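Local coordinates for protein flavin prenyltransferase UbiX (Methanocaldococcus jannaschii, PDB 6M8V) that probably joins a dimethylallyl group from dimethylallyl monophosphate to the N5 and C6 atoms of FMN, making the prenylated flavin cofactor of UbiD decarboxylases, at residues A[12-17]-A[158-163]; A[47-52]-A[57-62]; A[103-108]-A[113-118]. One frame throughout, in Å; residues are numbered along the deposited sequence.

Contact 1: A[12-17]-A[158-163]; sequences GVIYAK and DIINFV
Tyr-15 lays its ring against the side chains of Ile-160 and Val-163, and the contact between helix 13-22 and helix 156-171 is built round that ring. The ring carbon CE1 of Tyr-15 comes 3.4 Å from CG2 of Val-163, while CD1 of Tyr-15 lies 3.6 Å from the other valine methyl, CG1, the ring lying obliquely to both. Ile-160 meets the same carbon from one turn earlier in its helix, its CD1 standing 3.7 Å from Tyr-15 CE1. Ile-160 CD1 also lies 3.8 Å from CG2 of Ile-14, and the two isoleucines cross roughly at right angles. With CG anti to its carbonyl carbon (chi1 -67°), the tyrosine reaches over to the second helix. The helix axes approach to 9.6 Å and cross at -68°, a steep angle that confines the contact to a few side chains.

Further out, Tyr-15 leans on Val-82 of the central sheet and on Pro-145. Phe-149 of the second subunit brings its ring to Tyr-15 with the planes nearly perpendicular, and packs on Ile-14 and Ile-160 as well. Asn-161 OD1 is hydrogen-bonded to Arg-18 NH1. Between the two segments the contact is made by apolar packing, held by shape and burial, and it joins helix packing within the chain to the subunit interface.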
loop_
_atom_site.group_PDB
_atom_site.type_symbol
_atom_site.label_atom_id
_atom_site.label_comp_id
_atom_site.label_asym_id
_atom_site.label_seq_id
_atom_site.Cartn_x
_atom_site.Cartn_y
_atom_site.Cartn_z
ATOM N N GLY A 12 -34.507 3.185 -9.766
ATOM C CA GLY A 12 -34.889 1.923 -9.184
ATOM C C GLY A 12 -35.510 2.002 -7.812
ATOM O O GLY A 12 -35.375 1.050 -7.036
ATOM N N VAL A 13 -36.184 3.105 -7.481
ATOM C CA VAL A 13 -36.884 3.200 -6.207
ATOM C C VAL A 13 -38.015 2.190 -6.085
ATOM O O VAL A 13 -38.531 1.985 -4.981
ATOM C CB VAL A 13 -37.429 4.628 -5.995
ATOM C CG1 VAL A 13 -36.292 5.582 -5.644
ATOM C CG2 VAL A 13 -38.172 5.105 -7.235
ATOM N N ILE A 14 -38.411 1.551 -7.190
ATOM C CA ILE A 14 -39.408 0.484 -7.119
ATOM C C ILE A 14 -38.931 -0.644 -6.214
ATOM O O ILE A 14 -39.741 -1.302 -5.551
ATOM C CB ILE A 14 -39.745 -0.033 -8.532
ATOM C CG1 ILE A 14 -40.871 -1.064 -8.471
ATOM C CG2 ILE A 14 -38.508 -0.613 -9.209
ATOM C CD1 ILE A 14 -41.367 -1.493 -9.829
ATOM N N TYR A 15 -37.615 -0.883 -6.160
ATOM C CA TYR A 15 -37.090 -1.876 -5.232
ATOM C C TYR A 15 -37.412 -1.500 -3.794
ATOM O O TYR A 15 -37.791 -2.359 -2.991
ATOM C CB TYR A 15 -35.578 -2.026 -5.402
ATOM C CG TYR A 15 -35.114 -2.614 -6.713
ATOM C CD1 TYR A 15 -35.456 -3.908 -7.080
ATOM C CD2 TYR A 15 -34.286 -1.889 -7.563
ATOM C CE1 TYR A 15 -35.014 -4.448 -8.277
ATOM C CE2 TYR A 15 -33.838 -2.425 -8.754
ATOM C CZ TYR A 15 -34.205 -3.704 -9.105
ATOM O OH TYR A 15 -33.755 -4.237 -10.287
ATOM N N ALA A 16 -37.260 -0.221 -3.448
ATOM C CA ALA A 16 -37.551 0.213 -2.085
ATOM C C ALA A 16 -39.038 0.093 -1.773
ATOM O O ALA A 16 -39.417 -0.290 -0.659
ATOM C CB ALA A 16 -37.071 1.648 -1.876
ATOM N N LYS A 17 -39.893 0.420 -2.742
ATOM C CA LYS A 17 -41.332 0.303 -2.530
ATOM C C LYS A 17 -41.723 -1.146 -2.262
ATOM O O LYS A 17 -42.437 -1.439 -1.297
ATOM C CB LYS A 17 -42.088 0.859 -3.740
ATOM C CG LYS A 17 -43.619 0.770 -3.637
ATOM C CD LYS A 17 -44.286 1.247 -4.925
ATOM C CE LYS A 17 -45.811 1.126 -4.870
ATOM N NZ LYS A 17 -46.275 -0.277 -4.659
ATOM N N ASP A 158 -41.626 -9.953 -11.450
ATOM C CA ASP A 158 -40.803 -11.096 -11.058
ATOM C C ASP A 158 -39.348 -10.695 -10.846
ATOM O O ASP A 158 -38.656 -11.276 -10.003
ATOM C CB ASP A 158 -40.872 -12.193 -12.118
ATOM C CG ASP A 158 -42.205 -12.915 -12.138
ATOM O OD1 ASP A 158 -42.907 -12.929 -11.104
ATOM O OD2 ASP A 158 -42.540 -13.476 -13.202
ATOM N N ILE A 159 -38.861 -9.729 -11.620
ATOM C CA ILE A 159 -37.500 -9.251 -11.435
ATOM C C ILE A 159 -37.381 -8.498 -10.117
ATOM O O ILE A 159 -36.435 -8.712 -9.350
ATOM C CB ILE A 159 -37.088 -8.387 -12.638
ATOM C CG1 ILE A 159 -37.024 -9.257 -13.898
ATOM C CG2 ILE A 159 -35.766 -7.684 -12.368
ATOM C CD1 ILE A 159 -36.509 -8.540 -15.112
ATOM N N ILE A 160 -38.357 -7.633 -9.817
ATOM C CA ILE A 160 -38.323 -6.862 -8.575
ATOM C C ILE A 160 -38.409 -7.786 -7.365
ATOM O O ILE A 160 -37.753 -7.557 -6.343
ATOM C CB ILE A 160 -39.451 -5.814 -8.560
ATOM C CG1 ILE A 160 -39.464 -5.020 -9.866
ATOM C CG2 ILE A 160 -39.300 -4.883 -7.364
ATOM C CD1 ILE A 160 -38.159 -4.325 -10.167
ATOM N N ASN A 161 -39.213 -8.846 -7.462
ATOM C CA ASN A 161 -39.385 -9.745 -6.325
ATOM C C ASN A 161 -38.157 -10.618 -6.100
ATOM O O ASN A 161 -37.895 -11.033 -4.965
ATOM C CB ASN A 161 -40.630 -10.614 -6.523
ATOM C CG ASN A 161 -41.917 -9.847 -6.286
ATOM O OD1 ASN A 161 -41.920 -8.817 -5.614
ATOM N ND2 ASN A 161 -43.019 -10.348 -6.835
ATOM N N PHE A 162 -37.405 -10.925 -7.159
ATOM C CA PHE A 162 -36.134 -11.621 -6.972
ATOM C C PHE A 162 -35.169 -10.775 -6.151
ATOM O O PHE A 162 -34.599 -11.243 -5.156
ATOM C CB PHE A 162 -35.512 -11.973 -8.327
ATOM C CG PHE A 162 -34.144 -12.597 -8.219
ATOM C CD1 PHE A 162 -34.004 -13.971 -8.127
ATOM C CD2 PHE A 162 -32.998 -11.809 -8.196
ATOM C CE1 PHE A 162 -32.755 -14.548 -8.017
ATOM C CE2 PHE A 162 -31.747 -12.380 -8.082
ATOM C CZ PHE A 162 -31.625 -13.753 -7.994
ATOM N N VAL A 163 -34.967 -9.522 -6.564
ATOM C CA VAL A 163 -34.047 -8.632 -5.863
ATOM C C VAL A 163 -34.470 -8.464 -4.408
ATOM O O VAL A 163 -33.647 -8.555 -3.489
ATOM C CB VAL A 163 -33.962 -7.277 -6.586
ATOM C CG1 VAL A 163 -33.112 -6.294 -5.784
ATOM C CG2 VAL A 163 -33.400 -7.460 -8.000
#

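Contact 2: A[47-52]-A[57-62]; sequences IDWKEI and TDYYEN
Trp-49 and Tyr-59 meet across a short connection, the first just before a weakly bonded helical turn about 50-52 and the second on strand 58-61, both with CB directed toward the other segment. The indole meets the phenol by the outer end of its six-membered ring: CZ3 of Trp-49 lies 3.2 Å from OH of Tyr-59 and 3.4 Å from its CZ. The planes are inclined at 39°, an oblique pairing with the ring centroids 5.4 Å apart. Trp-49 extends toward the strand because its CG sits between the backbone N and the carbonyl carbon (chi1 73°). Lys-50 lays its CG over the centre of one indole face. Tyr-59 OH donates to OE1 of Glu-61 at 2.6 Å, from above the carboxylate plane, which helps to hold the phenol. On the helical side, Asp-48 OD2 caps the turn by accepting from Lys-50 N at 3.0 Å.

Lys-38 of helix 35-45 ties the two sides together, forming a salt bridge with Glu-61 and a cation-pi contact with Trp-49. Strand 58-61 is the outermost on its side of the parallel sheet within this chain, hydrogen-bonded to strand 28-33, and the aromatic pair packs the 50-53 helix region beside that border.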
loop_
_atom_site.group_PDB
_atom_site.type_symbol
_atom_site.label_atom_id
_atom_site.label_comp_id
_atom_site.label_asym_id
_atom_site.label_seq_id
_atom_site.Cartn_x
_atom_site.Cartn_y
_atom_site.Cartn_z
ATOM N N ILE A 47 -46.273 8.499 -8.410
ATOM C CA ILE A 47 -47.010 8.704 -7.175
ATOM C C ILE A 47 -46.222 9.688 -6.327
ATOM O O ILE A 47 -44.996 9.788 -6.437
ATOM C CB ILE A 47 -47.242 7.385 -6.407
ATOM C CG1 ILE A 47 -45.902 6.729 -6.066
ATOM C CG2 ILE A 47 -48.115 6.443 -7.215
ATOM C CD1 ILE A 47 -45.983 5.709 -4.954
ATOM N N ASP A 48 -46.933 10.424 -5.482
ATOM C CA ASP A 48 -46.258 11.347 -4.586
ATOM C C ASP A 48 -45.484 10.573 -3.523
ATOM O O ASP A 48 -45.858 9.461 -3.137
ATOM C CB ASP A 48 -47.261 12.294 -3.936
ATOM C CG ASP A 48 -46.589 13.350 -3.093
ATOM O OD1 ASP A 48 -46.084 14.341 -3.666
ATOM O OD2 ASP A 48 -46.557 13.181 -1.859
ATOM N N TRP A 49 -44.383 11.170 -3.055
ATOM C CA TRP A 49 -43.500 10.462 -2.134
ATOM C C TRP A 49 -44.194 10.123 -0.820
ATOM O O TRP A 49 -43.866 9.110 -0.192
ATOM C CB TRP A 49 -42.237 11.285 -1.873
ATOM C CG TRP A 49 -42.441 12.489 -1.000
ATOM C CD1 TRP A 49 -42.759 13.755 -1.406
ATOM C CD2 TRP A 49 -42.319 12.547 0.427
ATOM N NE1 TRP A 49 -42.848 14.592 -0.320
ATOM C CE2 TRP A 49 -42.585 13.876 0.817
ATOM C CE3 TRP A 49 -42.014 11.602 1.414
ATOM C CZ2 TRP A 49 -42.554 14.283 2.150
ATOM C CZ3 TRP A 49 -41.989 12.007 2.735
ATOM C CH2 TRP A 49 -42.256 13.336 3.091
ATOM N N LYS A 50 -45.156 10.943 -0.393
ATOM C CA LYS A 50 -45.869 10.665 0.850
ATOM C C LYS A 50 -46.634 9.347 0.791
ATOM O O LYS A 50 -46.973 8.795 1.842
ATOM C CB LYS A 50 -46.817 11.819 1.184
ATOM C CG LYS A 50 -46.120 13.169 1.332
ATOM C CD LYS A 50 -47.085 14.335 1.120
ATOM C CE LYS A 50 -46.426 15.469 0.336
ATOM N NZ LYS A 50 -45.759 16.475 1.214
ATOM N N GLU A 51 -46.905 8.830 -0.413
ATOM C CA GLU A 51 -47.504 7.505 -0.545
ATOM C C GLU A 51 -46.556 6.412 -0.068
ATOM O O GLU A 51 -47.006 5.369 0.415
ATOM C CB GLU A 51 -47.898 7.247 -1.999
ATOM C CG GLU A 51 -49.195 7.909 -2.445
ATOM C CD GLU A 51 -50.427 7.180 -1.947
ATOM O OE1 GLU A 51 -50.935 7.533 -0.859
ATOM O OE2 GLU A 51 -50.887 6.251 -2.645
ATOM N N ILE A 52 -45.247 6.620 -0.222
ATOM C CA ILE A 52 -44.269 5.663 0.284
ATOM C C ILE A 52 -44.136 5.798 1.793
ATOM O O ILE A 52 -43.924 4.806 2.501
ATOM C CB ILE A 52 -42.920 5.877 -0.431
ATOM C CG1 ILE A 52 -43.096 5.737 -1.946
ATOM C CG2 ILE A 52 -41.865 4.904 0.077
ATOM C CD1 ILE A 52 -43.382 4.327 -2.400
ATOM N N THR A 57 -43.372 1.898 9.802
ATOM C CA THR A 57 -43.792 2.116 11.182
ATOM C C THR A 57 -43.359 3.480 11.705
ATOM O O THR A 57 -43.955 3.980 12.662
ATOM C CB THR A 57 -43.232 1.014 12.084
ATOM O OG1 THR A 57 -43.339 -0.249 11.418
ATOM C CG2 THR A 57 -44.007 0.951 13.396
ATOM N N ASP A 58 -42.336 4.087 11.107
ATOM C CA ASP A 58 -41.900 5.427 11.472
ATOM C C ASP A 58 -41.207 6.061 10.278
ATOM O O ASP A 58 -40.625 5.365 9.440
ATOM C CB ASP A 58 -40.950 5.415 12.673
ATOM C CG ASP A 58 -41.681 5.421 13.993
ATOM O OD1 ASP A 58 -42.711 6.124 14.099
ATOM O OD2 ASP A 58 -41.225 4.723 14.925
ATOM N N TYR A 59 -41.272 7.387 10.210
ATOM C CA TYR A 59 -40.604 8.152 9.170
ATOM C C TYR A 59 -39.842 9.303 9.806
ATOM O O TYR A 59 -40.305 9.894 10.784
ATOM C CB TYR A 59 -41.598 8.696 8.128
ATOM C CG TYR A 59 -40.954 9.597 7.097
ATOM C CD1 TYR A 59 -40.307 9.063 5.990
ATOM C CD2 TYR A 59 -40.975 10.981 7.241
ATOM C CE1 TYR A 59 -39.701 9.881 5.047
ATOM C CE2 TYR A 59 -40.376 11.808 6.302
ATOM C CZ TYR A 59 -39.739 11.251 5.209
ATOM O OH TYR A 59 -39.142 12.066 4.271
ATOM N N TYR A 60 -38.668 9.612 9.255
ATOM C CA TYR A 60 -37.898 10.768 9.686
ATOM C C TYR A 60 -37.348 11.491 8.466
ATOM O O TYR A 60 -36.958 10.858 7.480
ATOM C CB TYR A 60 -36.750 10.369 10.621
ATOM C CG TYR A 60 -37.187 9.661 11.880
ATOM C CD1 TYR A 60 -37.690 10.374 12.968
ATOM C CD2 TYR A 60 -37.092 8.281 11.989
ATOM C CE1 TYR A 60 -38.088 9.724 14.126
ATOM C CE2 TYR A 60 -37.484 7.627 13.138
ATOM C CZ TYR A 60 -37.983 8.349 14.203
ATOM O OH TYR A 60 -38.372 7.686 15.343
ATOM N N GLU A 61 -37.330 12.819 8.534
ATOM C CA GLU A 61 -36.755 13.608 7.458
ATOM C C GLU A 61 -35.242 13.424 7.429
ATOM O O GLU A 61 -34.599 13.224 8.463
ATOM C CB GLU A 61 -37.112 15.084 7.633
ATOM C CG GLU A 61 -37.415 15.817 6.333
ATOM C CD GLU A 61 -38.518 15.157 5.528
ATOM O OE1 GLU A 61 -38.201 14.439 4.559
ATOM O OE2 GLU A 61 -39.702 15.358 5.860
ATOM N N ASN A 62 -34.671 13.487 6.225
ATOM C CA ASN A 62 -33.236 13.270 6.077
ATOM C C ASN A 62 -32.407 14.351 6.755
ATOM O O ASN A 62 -31.201 14.159 6.933
ATOM C CB ASN A 62 -32.860 13.181 4.594
ATOM C CG ASN A 62 -31.547 12.430 4.364
ATOM O OD1 ASN A 62 -31.061 11.716 5.244
ATOM N ND2 ASN A 62 -30.976 12.583 3.172
#

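Contact 3: A[103-108]-A[113-118]. With FMN (flavin mononucleotide), chain B; PO4 (phosphate ion), chain C.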
loop_
_atom_site.group_PDB
_atom_site.type_symbol
_atom_site.label_atom_id
_atom_site.label_comp_id
_atom_site.label_asym_id
_atom_site.label_seq_id
_atom_site.Cartn_x
_atom_site.Cartn_y
_atom_site.Cartn_z
ATOM N N ARG A 103 -25.628 9.187 8.584
ATOM C CA ARG A 103 -25.358 9.097 10.014
ATOM C C ARG A 103 -25.756 7.731 10.567
ATOM O O ARG A 103 -25.007 7.139 11.356
ATOM C CB ARG A 103 -26.076 10.231 10.755
ATOM C CG ARG A 103 -26.058 10.117 12.280
ATOM C CD ARG A 103 -24.639 10.162 12.872
ATOM N NE ARG A 103 -24.685 10.153 14.335
ATOM C CZ ARG A 103 -23.629 10.004 15.133
ATOM N NH1 ARG A 103 -22.418 9.852 14.619
ATOM N NH2 ARG A 103 -23.784 10.009 16.454
ATOM N N VAL A 104 -26.912 7.192 10.149
ATOM C CA VAL A 104 -27.306 5.880 10.667
ATOM C C VAL A 104 -26.474 4.765 10.039
ATOM O O VAL A 104 -26.279 3.711 10.657
ATOM C CB VAL A 104 -28.819 5.618 10.495
ATOM C CG1 VAL A 104 -29.648 6.708 11.183
ATOM C CG2 VAL A 104 -29.204 5.474 9.036
ATOM N N CYS A 105 -25.968 4.960 8.815
ATOM C CA CYS A 105 -24.998 4.001 8.283
ATOM C C CYS A 105 -23.706 4.035 9.083
ATOM O O CYS A 105 -23.150 2.983 9.414
ATOM C CB CYS A 105 -24.707 4.277 6.809
ATOM S SG CYS A 105 -26.106 3.983 5.724
ATOM N N ASP A 106 -23.211 5.235 9.402
ATOM C CA ASP A 106 -21.991 5.344 10.198
ATOM C C ASP A 106 -22.193 4.749 11.587
ATOM O O ASP A 106 -21.283 4.123 12.146
ATOM C CB ASP A 106 -21.559 6.812 10.284
ATOM C CG ASP A 106 -20.099 6.976 10.677
ATOM O OD1 ASP A 106 -19.223 6.309 10.074
ATOM O OD2 ASP A 106 -19.821 7.787 11.587
ATOM N N ILE A 107 -23.389 4.927 12.152
ATOM C CA ILE A 107 -23.725 4.318 13.434
ATOM C C ILE A 107 -23.720 2.801 13.315
ATOM O O ILE A 107 -23.171 2.092 14.169
ATOM C CB ILE A 107 -25.090 4.837 13.927
ATOM C CG1 ILE A 107 -24.960 6.265 14.467
ATOM C CG2 ILE A 107 -25.690 3.893 14.967
ATOM C CD1 ILE A 107 -26.301 6.950 14.708
ATOM N N ALA A 108 -24.339 2.282 12.253
ATOM C CA ALA A 108 -24.354 0.839 12.043
ATOM C C ALA A 108 -22.942 0.273 12.018
ATOM O O ALA A 108 -22.691 -0.812 12.560
ATOM C CB ALA A 108 -25.095 0.505 10.747
ATOM N N ARG A 113 -23.713 -3.139 13.576
ATOM C CA ARG A 113 -25.022 -3.589 13.130
ATOM C C ARG A 113 -25.003 -3.798 11.621
ATOM O O ARG A 113 -24.192 -3.214 10.901
ATOM C CB ARG A 113 -26.103 -2.579 13.532
ATOM C CG ARG A 113 -26.170 -2.356 15.043
ATOM C CD ARG A 113 -26.918 -1.091 15.426
ATOM N NE ARG A 113 -26.771 -0.783 16.850
ATOM C CZ ARG A 113 -27.224 0.327 17.432
ATOM N NH1 ARG A 113 -27.859 1.245 16.716
ATOM N NH2 ARG A 113 -27.041 0.524 18.731
ATOM N N LYS A 114 -25.907 -4.650 11.149
ATOM C CA LYS A 114 -25.894 -5.050 9.749
ATOM C C LYS A 114 -26.216 -3.868 8.835
ATOM O O LYS A 114 -27.203 -3.157 9.039
ATOM C CB LYS A 114 -26.892 -6.182 9.524
ATOM C CG LYS A 114 -27.037 -6.610 8.078
ATOM C CD LYS A 114 -27.899 -7.855 7.961
ATOM C CE LYS A 114 -27.205 -9.070 8.558
ATOM N NZ LYS A 114 -28.073 -10.280 8.464
ATOM N N LEU A 115 -25.381 -3.668 7.815
ATOM C CA LEU A 115 -25.548 -2.582 6.859
ATOM C C LEU A 115 -25.568 -3.166 5.454
ATOM O O LEU A 115 -24.591 -3.792 5.020
ATOM C CB LEU A 115 -24.423 -1.548 7.002
ATOM C CG LEU A 115 -24.325 -0.420 5.966
ATOM C CD1 LEU A 115 -25.606 0.402 5.929
ATOM C CD2 LEU A 115 -23.112 0.479 6.253
ATOM N N ILE A 116 -26.675 -2.955 4.748
ATOM C CA ILE A 116 -26.855 -3.386 3.366
ATOM C C ILE A 116 -26.974 -2.147 2.495
ATOM O O ILE A 116 -27.798 -1.270 2.771
ATOM C CB ILE A 116 -28.108 -4.263 3.205
ATOM C CG1 ILE A 116 -28.048 -5.484 4.127
ATOM C CG2 ILE A 116 -28.296 -4.654 1.738
ATOM C CD1 ILE A 116 -29.346 -6.286 4.160
ATOM N N ILE A 117 -26.170 -2.080 1.437
ATOM C CA ILE A 117 -26.242 -0.984 0.478
ATOM C C ILE A 117 -26.430 -1.576 -0.908
ATOM O O ILE A 117 -25.845 -2.613 -1.235
ATOM C CB ILE A 117 -24.991 -0.081 0.525
ATOM C CG1 ILE A 117 -23.734 -0.880 0.199
ATOM C CG2 ILE A 117 -24.850 0.558 1.898
ATOM C CD1 ILE A 117 -22.525 -0.014 -0.110
ATOM N N MET A 118 -27.246 -0.912 -1.726
ATOM C CA MET A 118 -27.591 -1.381 -3.069
ATOM C C MET A 118 -27.266 -0.294 -4.084
ATOM O O MET A 118 -28.165 0.396 -4.587
ATOM C CB MET A 118 -29.068 -1.776 -3.133
ATOM C CG MET A 118 -29.489 -2.602 -1.931
ATOM S SD MET A 118 -31.051 -3.459 -2.141
ATOM C CE MET A 118 -30.681 -4.566 -3.501
HETATM N N1 FMN B . -22.054 13.321 15.405
HETATM C C2 FMN B . -20.836 12.864 15.863
HETATM O O2 FMN B . -20.008 12.535 15.028
HETATM N N3 FMN B . -20.546 12.774 17.220
HETATM C C4 FMN B . -21.516 13.170 18.132
HETATM O O4 FMN B . -21.329 13.128 19.351
HETATM C C4A FMN B . -22.741 13.630 17.672
HETATM N N5 FMN B . -23.682 14.008 18.595
HETATM C C5A FMN B . -24.900 14.468 18.165
HETATM C C6 FMN B . -25.828 14.846 19.116
HETATM C C7 FMN B . -27.064 15.310 18.710
HETATM C C7M FMN B . -28.057 15.718 19.747
HETATM C C8 FMN B . -27.371 15.400 17.359
HETATM C C8M FMN B . -28.717 15.912 16.948
HETATM C C9 FMN B . -26.437 15.021 16.400
HETATM C C9A FMN B . -25.193 14.552 16.805
HETATM N N10 FMN B . -24.247 14.175 15.869
HETATM C C10 FMN B . -23.020 13.708 16.309
HETATM C "C1'" FMN B . -24.557 14.248 14.395
HETATM C "C2'" FMN B . -23.896 15.442 13.714
HETATM O "O2'" FMN B . -24.390 16.640 14.270
HETATM C "C3'" FMN B . -24.163 15.454 12.217
HETATM O "O3'" FMN B . -23.341 14.502 11.573
HETATM C "C4'" FMN B . -23.956 16.851 11.631
HETATM O "O4'" FMN B . -24.175 16.809 10.240
HETATM C "C5'" FMN B . -22.574 17.436 11.907
HETATM O "O5'" FMN B . -22.417 18.610 11.133
HETATM P P FMN B . -21.327 19.742 11.504
HETATM O O1P FMN B . -21.693 20.356 12.825
HETATM O O2P FMN B . -19.975 19.081 11.633
HETATM O O3P FMN B . -21.289 20.790 10.419
HETATM P P PO4 C . -23.664 8.661 20.083
HETATM O O1 PO4 C . -24.913 9.487 19.873
HETATM O O2 PO4 C . -23.490 8.336 21.550
HETATM O O3 PO4 C . -23.771 7.368 19.307
HETATM O O4 PO4 C . -22.475 9.457 19.596
#
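Helix 100-110 turns back into strand 114-119 in an alpha-to-beta connection of the Rossmann-like flavoprotein fold, and Ala-108 and Arg-113 meet at the turn. Arg-113 N donates to Ala-108 O at 2.7 Å, in the carbonyl plane. Deeper in, SG of Cys-105 rests 3.6 Å from CD1 of Leu-115. The long side chain of Arg-113 runs beside Ile-107, bringing NH1 of Arg-113 to 3.8 Å from CG2 of Ile-107, while its guanidinium is held by the carbonyls of Asn-74 and Gly-72.

Arg-103 reaches into a flavin site at a subunit interface, its FMN held largely by the third subunit. FMN N1 lies 3.5 Å above the plane of the Arg-103 guanidinium, offset toward its rim, and Ile-107 CG1 backs the opposite face. Arg-103 NH2 gives a weak 3.4 Å bond to O4 of a phosphate ion, probably from the crystallisation liquor, while NH1 forms a salt bridge with Glu-121 of the third subunit. A leucine in place of this arginine would probably leave that glutamate without its charged mate and strip the flavin of the flat cation lying over it.

Behind the contact, strand 114-119 is hydrogen-bonded between strands 78-84 and 141-142; Cys-105, Ala-108 and Leu-115 all touch strand 78-84.

In the fold
Contacts 1 and 3 are buried, on opposite sides of the chain's centre, whereas contact 2 lies at the surface, and their chemistry differs with their place. Contact 1 pairs two helices distant in sequence by apolar packing alone; contact 3, closed by a short turn, adds a backbone bond to its apolar core and carries an arginine to the flavin; contact 2 mixes aromatic rings with charged side chains. Contacts 2 and 3 reach the same sheet at different strands and do not touch. Contact 1 encloses both along the chain and touches each, Lys-17 packing on Ile-52 and Val-163 on Met-118.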